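Sensor protein DivL (Caulobacter crescentus, PDB 4Q20) is a membrane-bound sensor kinase of the histidine kinase family that is required for cell division and growth and phosphorylates the regulator CtrA. Local coordinates at residues 82-87 with 131-136; 109-114 with 231-236. All coordinates share one frame; numbering follows the deposited sequence.

Contact 1: residues 82-87 with 131-136; sequences VRAAAT and AQLGGV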
loop_
_atom_site.group_PDB
_atom_site.type_symbol
_atom_site.label_atom_id
_atom_site.label_comp_id
_atom_site.label_asym_id
_atom_site.label_seq_id
_atom_site.Cartn_x
_atom_site.Cartn_y
_atom_site.Cartn_z
ATOM N N VAL A 82 6.805 3.410 13.902
ATOM C CA VAL A 82 6.648 2.338 12.904
ATOM C C VAL A 82 5.194 1.802 12.902
ATOM O O VAL A 82 4.579 1.712 11.845
ATOM C CB VAL A 82 7.654 1.156 13.118
ATOM C CG1 VAL A 82 7.320 -0.037 12.221
ATOM C CG2 VAL A 82 9.084 1.595 12.909
ATOM N N ARG A 83 4.675 1.439 14.067
ATOM C CA ARG A 83 3.313 0.921 14.235
ATOM C C ARG A 83 2.247 1.949 13.759
ATOM O O ARG A 83 1.335 1.553 13.038
ATOM C CB ARG A 83 3.076 0.501 15.704
ATOM C CG ARG A 83 1.773 -0.263 15.954
ATOM C CD ARG A 83 1.215 -0.096 17.373
ATOM N NE ARG A 83 1.516 1.220 17.946
ATOM C CZ ARG A 83 0.809 2.328 17.732
ATOM N NH1 ARG A 83 -0.291 2.290 16.983
ATOM N NH2 ARG A 83 1.208 3.487 18.249
ATOM N N ALA A 84 2.372 3.242 14.125
ATOM C CA ALA A 84 1.439 4.300 13.701
ATOM C C ALA A 84 1.465 4.504 12.179
ATOM O O ALA A 84 0.411 4.599 11.564
ATOM C CB ALA A 84 1.756 5.610 14.410
ATOM N N ALA A 85 2.640 4.484 11.559
ATOM C CA ALA A 85 2.742 4.678 10.119
ATOM C C ALA A 85 2.177 3.490 9.354
ATOM O O ALA A 85 1.491 3.682 8.327
ATOM C CB ALA A 85 4.173 4.933 9.730
ATOM N N ALA A 86 2.444 2.269 9.860
ATOM C CA ALA A 86 1.962 1.016 9.277
ATOM C C ALA A 86 0.436 0.927 9.359
ATOM O O ALA A 86 -0.200 0.526 8.387
ATOM C CB ALA A 86 2.591 -0.160 9.988
ATOM N N THR A 87 -0.135 1.316 10.500
ATOM C CA THR A 87 -1.576 1.332 10.768
ATOM C C THR A 87 -2.252 2.375 9.821
ATOM O O THR A 87 -3.321 2.101 9.274
ATOM C CB THR A 87 -1.790 1.625 12.293
ATOM O OG1 THR A 87 -1.474 0.472 13.074
ATOM C CG2 THR A 87 -3.131 2.021 12.620
ATOM N N ALA A 131 -2.717 8.479 20.559
ATOM C CA ALA A 131 -2.982 9.729 21.260
ATOM C C ALA A 131 -1.849 10.041 22.237
ATOM O O ALA A 131 -1.411 11.189 22.335
ATOM C CB ALA A 131 -4.308 9.639 22.002
ATOM N N GLN A 132 -1.365 9.015 22.950
ATOM C CA GLN A 132 -0.290 9.154 23.921
ATOM C C GLN A 132 1.034 9.413 23.200
ATOM O O GLN A 132 1.878 10.151 23.707
ATOM C CB GLN A 132 -0.227 7.916 24.815
ATOM C CG GLN A 132 -1.421 7.822 25.777
ATOM C CD GLN A 132 -1.392 6.595 26.660
ATOM O OE1 GLN A 132 -1.271 6.691 27.889
ATOM N NE2 GLN A 132 -1.530 5.413 26.064
ATOM N N LEU A 133 1.184 8.855 21.992
ATOM C CA LEU A 133 2.339 9.034 21.103
ATOM C C LEU A 133 2.433 10.504 20.630
ATOM O O LEU A 133 3.532 11.042 20.492
ATOM C CB LEU A 133 2.211 8.067 19.901
ATOM C CG LEU A 133 3.264 8.125 18.774
ATOM C CD1 LEU A 133 4.672 7.790 19.278
ATOM C CD2 LEU A 133 2.876 7.214 17.626
ATOM N N GLY A 134 1.275 11.124 20.412
ATOM C CA GLY A 134 1.168 12.524 20.018
ATOM C C GLY A 134 0.951 13.486 21.177
ATOM O O GLY A 134 0.719 14.675 20.945
ATOM N N GLY A 135 1.021 12.973 22.413
ATOM C CA GLY A 135 0.846 13.738 23.650
ATOM C C GLY A 135 -0.503 14.420 23.776
ATOM O O GLY A 135 -0.590 15.528 24.312
ATOM N N VAL A 136 -1.559 13.760 23.282
ATOM C CA VAL A 136 -2.944 14.256 23.260
ATOM C C VAL A 136 -3.809 13.426 24.241
ATOM O O VAL A 136 -3.527 12.250 24.485
ATOM C CB VAL A 136 -3.518 14.244 21.797
ATOM C CG1 VAL A 136 -4.965 14.723 21.741
ATOM C CG2 VAL A 136 -2.657 15.078 20.850
#
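Leu-133 reaches across to the helix of 82-87 with a single methyl, CD2, which lies 3.8 Å from CB of Ala-84. The same methyl comes 4.1 Å from NH2 of Arg-83, meeting the guanidinium at an oblique angle, so the carbon is shared between a small apolar group and a charged one. With only 81 Å² buried over both sides, this is a light touch. The bond from CA to CB of Leu-133 already points at 82-87, and with CG anti to the backbone N (chi1 176°) CD2 ends against Ala-84. Arg-83 starts out extended, then bends at chi3, and its chain and that of Leu-133 run past each other in opposite directions. Two acidic partners outside the segments fix the guanidinium: NH1 forms a salt bridge with Asp-130, and NE forms one with Glu-66 of the second subunit. Behind it, the backbone oxygen of Arg-83 takes both the helical N-H of Thr-87 and its hydroxyl OG1, the latter at 3.0 Å, from opposite faces of the carbonyl plane. On the other side, a Schellman motif ends helix 116-133: Gly-135, with positive phi, lets Val-136 N bond back to Ala-131 O at 2.7 Å. The contact joins helix 73-103 of the HisKA dimerisation bundle to the end of helix 116-133 in the ATPase-like domain. Val-82, Ala-85 and Ala-86 pack on helix 26-66, Val-82, Arg-83, Ala-86 and Thr-87 also meet the second subunit, and Ala-131 and Val-136 rest on Leu-168 of helix 153-170.

Contact 2: residues 109-114 with 231-236; sequences LEIEDI and ELHGGW
Leu-109 and Leu-232 are the residues whose CA atoms come closest, 7.7 Å apart, where an extended chain passes the end of helix 222-232. This edge belongs to the GHKL ATPase-like domain, and the helix finishes in a Schellman motif in which Gly-234, with positive phi, is the C-prime residue and Gly-235 N bonds to Val-230 O. Leu-109 does most of the work: both of its methyls reach Leu-232, and CD1 also covers His-233. CD2 meets CD2 of Leu-232 at 3.8 Å, an apolar pair near the surface. CD1 lies against the backbone oxygen of Leu-232, 3.4 Å away, as well as over the imidazole. Ile-111 adds a lesser touch, its CD1 coming obliquely to CD2 of His-233 at 4.3 Å. The imidazole is held on both nitrogens by backbone groups from outside the segments: ND1 donates to Leu-229 O one turn back in the helix, and NE2 accepts from Asp-152 N. These two bonds should restrict rotation of the ring and keep one face turned to the leucine. Asp-152 also receives Glu-110 N on its carboxylate, so it bridges the two segments by a second route. Leu-109 has its CG anti to the carbonyl carbon (chi1 -49°), and from there CD1 sits 3.5 Å from the centroid of the His-233 ring, 4° off the ring normal, a CH-pi contact almost exactly over the centre.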
loop_
_atom_site.group_PDB
_atom_site.type_symbol
_atom_site.label_atom_id
_atom_site.label_comp_id
_atom_site.label_asym_id
_atom_site.label_seq_id
_atom_site.Cartn_x
_atom_site.Cartn_y
_atom_site.Cartn_z
ATOM N N LEU A 109 -25.637 -2.230 4.436
ATOM C CA LEU A 109 -25.453 -2.199 5.886
ATOM C C LEU A 109 -26.222 -3.333 6.575
ATOM O O LEU A 109 -27.296 -3.732 6.119
ATOM C CB LEU A 109 -25.870 -0.835 6.499
ATOM C CG LEU A 109 -25.345 0.464 5.880
ATOM C CD1 LEU A 109 -25.959 1.663 6.571
ATOM C CD2 LEU A 109 -23.824 0.557 5.943
ATOM N N GLU A 110 -25.655 -3.836 7.681
ATOM C CA GLU A 110 -26.218 -4.852 8.566
ATOM C C GLU A 110 -26.802 -4.130 9.791
ATOM O O GLU A 110 -26.103 -3.976 10.797
ATOM C CB GLU A 110 -25.123 -5.849 8.980
ATOM C CG GLU A 110 -24.575 -6.728 7.873
ATOM C CD GLU A 110 -23.568 -7.736 8.389
ATOM O OE1 GLU A 110 -23.958 -8.911 8.581
ATOM O OE2 GLU A 110 -22.412 -7.343 8.668
ATOM N N ILE A 111 -28.068 -3.655 9.688
ATOM C CA ILE A 111 -28.753 -2.858 10.716
ATOM C C ILE A 111 -29.135 -3.695 11.971
ATOM O O ILE A 111 -29.887 -4.675 11.887
ATOM C CB ILE A 111 -29.981 -2.087 10.127
ATOM C CG1 ILE A 111 -29.600 -1.248 8.870
ATOM C CG2 ILE A 111 -30.674 -1.196 11.182
ATOM C CD1 ILE A 111 -28.440 -0.195 9.046
ATOM N N GLU A 112 -28.616 -3.251 13.141
ATOM C CA GLU A 112 -28.834 -3.843 14.466
ATOM C C GLU A 112 -28.748 -2.766 15.584
ATOM O O GLU A 112 -28.319 -1.636 15.328
ATOM C CB GLU A 112 -27.828 -4.982 14.718
ATOM C CG GLU A 112 -26.442 -4.533 15.162
ATOM C CD GLU A 112 -25.307 -5.306 14.524
ATOM O OE1 GLU A 112 -25.588 -6.280 13.788
ATOM O OE2 GLU A 112 -24.132 -4.996 14.831
ATOM N N ASP A 113 -29.131 -3.137 16.823
ATOM C CA ASP A 113 -29.118 -2.267 18.005
ATOM C C ASP A 113 -27.678 -1.993 18.489
ATOM O O ASP A 113 -26.925 -2.925 18.805
ATOM C CB ASP A 113 -29.966 -2.870 19.144
ATOM C CG ASP A 113 -31.417 -3.115 18.775
ATOM O OD1 ASP A 113 -32.114 -2.137 18.418
ATOM O OD2 ASP A 113 -31.866 -4.278 18.875
ATOM N N ILE A 114 -27.314 -0.698 18.543
ATOM C CA ILE A 114 -25.984 -0.214 18.931
ATOM C C ILE A 114 -26.080 0.675 20.173
ATOM O O ILE A 114 -26.772 1.684 20.144
ATOM C CB ILE A 114 -25.298 0.567 17.750
ATOM C CG1 ILE A 114 -25.411 -0.135 16.374
ATOM C CG2 ILE A 114 -23.867 1.034 18.068
ATOM C CD1 ILE A 114 -24.777 -1.517 16.251
ATOM N N GLU A 231 -24.190 8.804 5.374
ATOM C CA GLU A 231 -25.268 9.046 4.414
ATOM C C GLU A 231 -25.987 7.755 4.048
ATOM O O GLU A 231 -27.166 7.808 3.696
ATOM C CB GLU A 231 -24.766 9.765 3.175
ATOM C CG GLU A 231 -24.459 11.206 3.486
ATOM C CD GLU A 231 -24.256 12.147 2.322
ATOM O OE1 GLU A 231 -24.146 11.669 1.171
ATOM O OE2 GLU A 231 -24.235 13.376 2.569
ATOM N N LEU A 232 -25.301 6.600 4.170
ATOM C CA LEU A 232 -25.858 5.264 3.935
ATOM C C LEU A 232 -26.819 4.896 5.069
ATOM O O LEU A 232 -27.715 4.078 4.870
ATOM C CB LEU A 232 -24.702 4.262 3.867
ATOM C CG LEU A 232 -24.656 3.196 2.745
ATOM C CD1 LEU A 232 -25.005 3.769 1.368
ATOM C CD2 LEU A 232 -23.276 2.544 2.697
ATOM N N HIS A 233 -26.623 5.507 6.265
ATOM C CA HIS A 233 -27.457 5.339 7.461
ATOM C C HIS A 233 -28.658 6.319 7.468
ATOM O O HIS A 233 -29.365 6.403 8.466
ATOM C CB HIS A 233 -26.612 5.564 8.720
ATOM C CG HIS A 233 -25.765 4.387 9.107
ATOM N ND1 HIS A 233 -24.424 4.319 8.767
ATOM C CD2 HIS A 233 -26.081 3.300 9.843
ATOM C CE1 HIS A 233 -23.984 3.180 9.266
ATOM N NE2 HIS A 233 -24.945 2.536 9.923
ATOM N N GLY A 234 -28.855 7.059 6.371
ATOM C CA GLY A 234 -29.900 8.073 6.233
ATOM C C GLY A 234 -29.548 9.390 6.913
ATOM O O GLY A 234 -30.409 10.252 7.106
ATOM N N GLY A 235 -28.281 9.555 7.272
ATOM C CA GLY A 235 -27.794 10.755 7.950
ATOM C C GLY A 235 -26.959 11.688 7.099
ATOM O O GLY A 235 -26.954 11.595 5.869
ATOM N N TRP A 236 -26.297 12.639 7.757
ATOM C CA TRP A 236 -25.454 13.666 7.134
ATOM C C TRP A 236 -24.364 14.109 8.115
ATOM O O TRP A 236 -24.451 13.818 9.306
ATOM C CB TRP A 236 -26.278 14.856 6.617
ATOM C CG TRP A 236 -27.109 15.562 7.648
ATOM C CD1 TRP A 236 -28.310 15.164 8.150
ATOM C CD2 TRP A 236 -26.805 16.815 8.276
ATOM N NE1 TRP A 236 -28.751 16.066 9.091
ATOM C CE2 TRP A 236 -27.844 17.084 9.194
ATOM C CE3 TRP A 236 -25.716 17.709 8.196
ATOM C CZ2 TRP A 236 -27.860 18.242 9.991
ATOM C CZ3 TRP A 236 -25.722 18.841 8.998
ATOM C CH2 TRP A 236 -26.795 19.115 9.866
#

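Overall arrangement
From the N terminus of this C-terminal histidine kinase part of DivL, helix 26-66 and helix 73-103 form the HisKA hairpin, the second carrying 82-87. The chain then leaves the hairpin, passes through 109-114, which runs into strand 112-115, and follows helix 116-133 to 131-136, where contact 1 closes a loop back onto the hairpin. Contact 2 closes much later, when the chain has passed through most of the ATPase-like domain and reached 231-236. The two loops therefore cross rather than nest. Contact 1 joins the two domains, whereas contact 2 ties the entry to the ATPase-like domain to one of its later helices. Their centres are 29 Å apart, on opposite sides of the chain's centre.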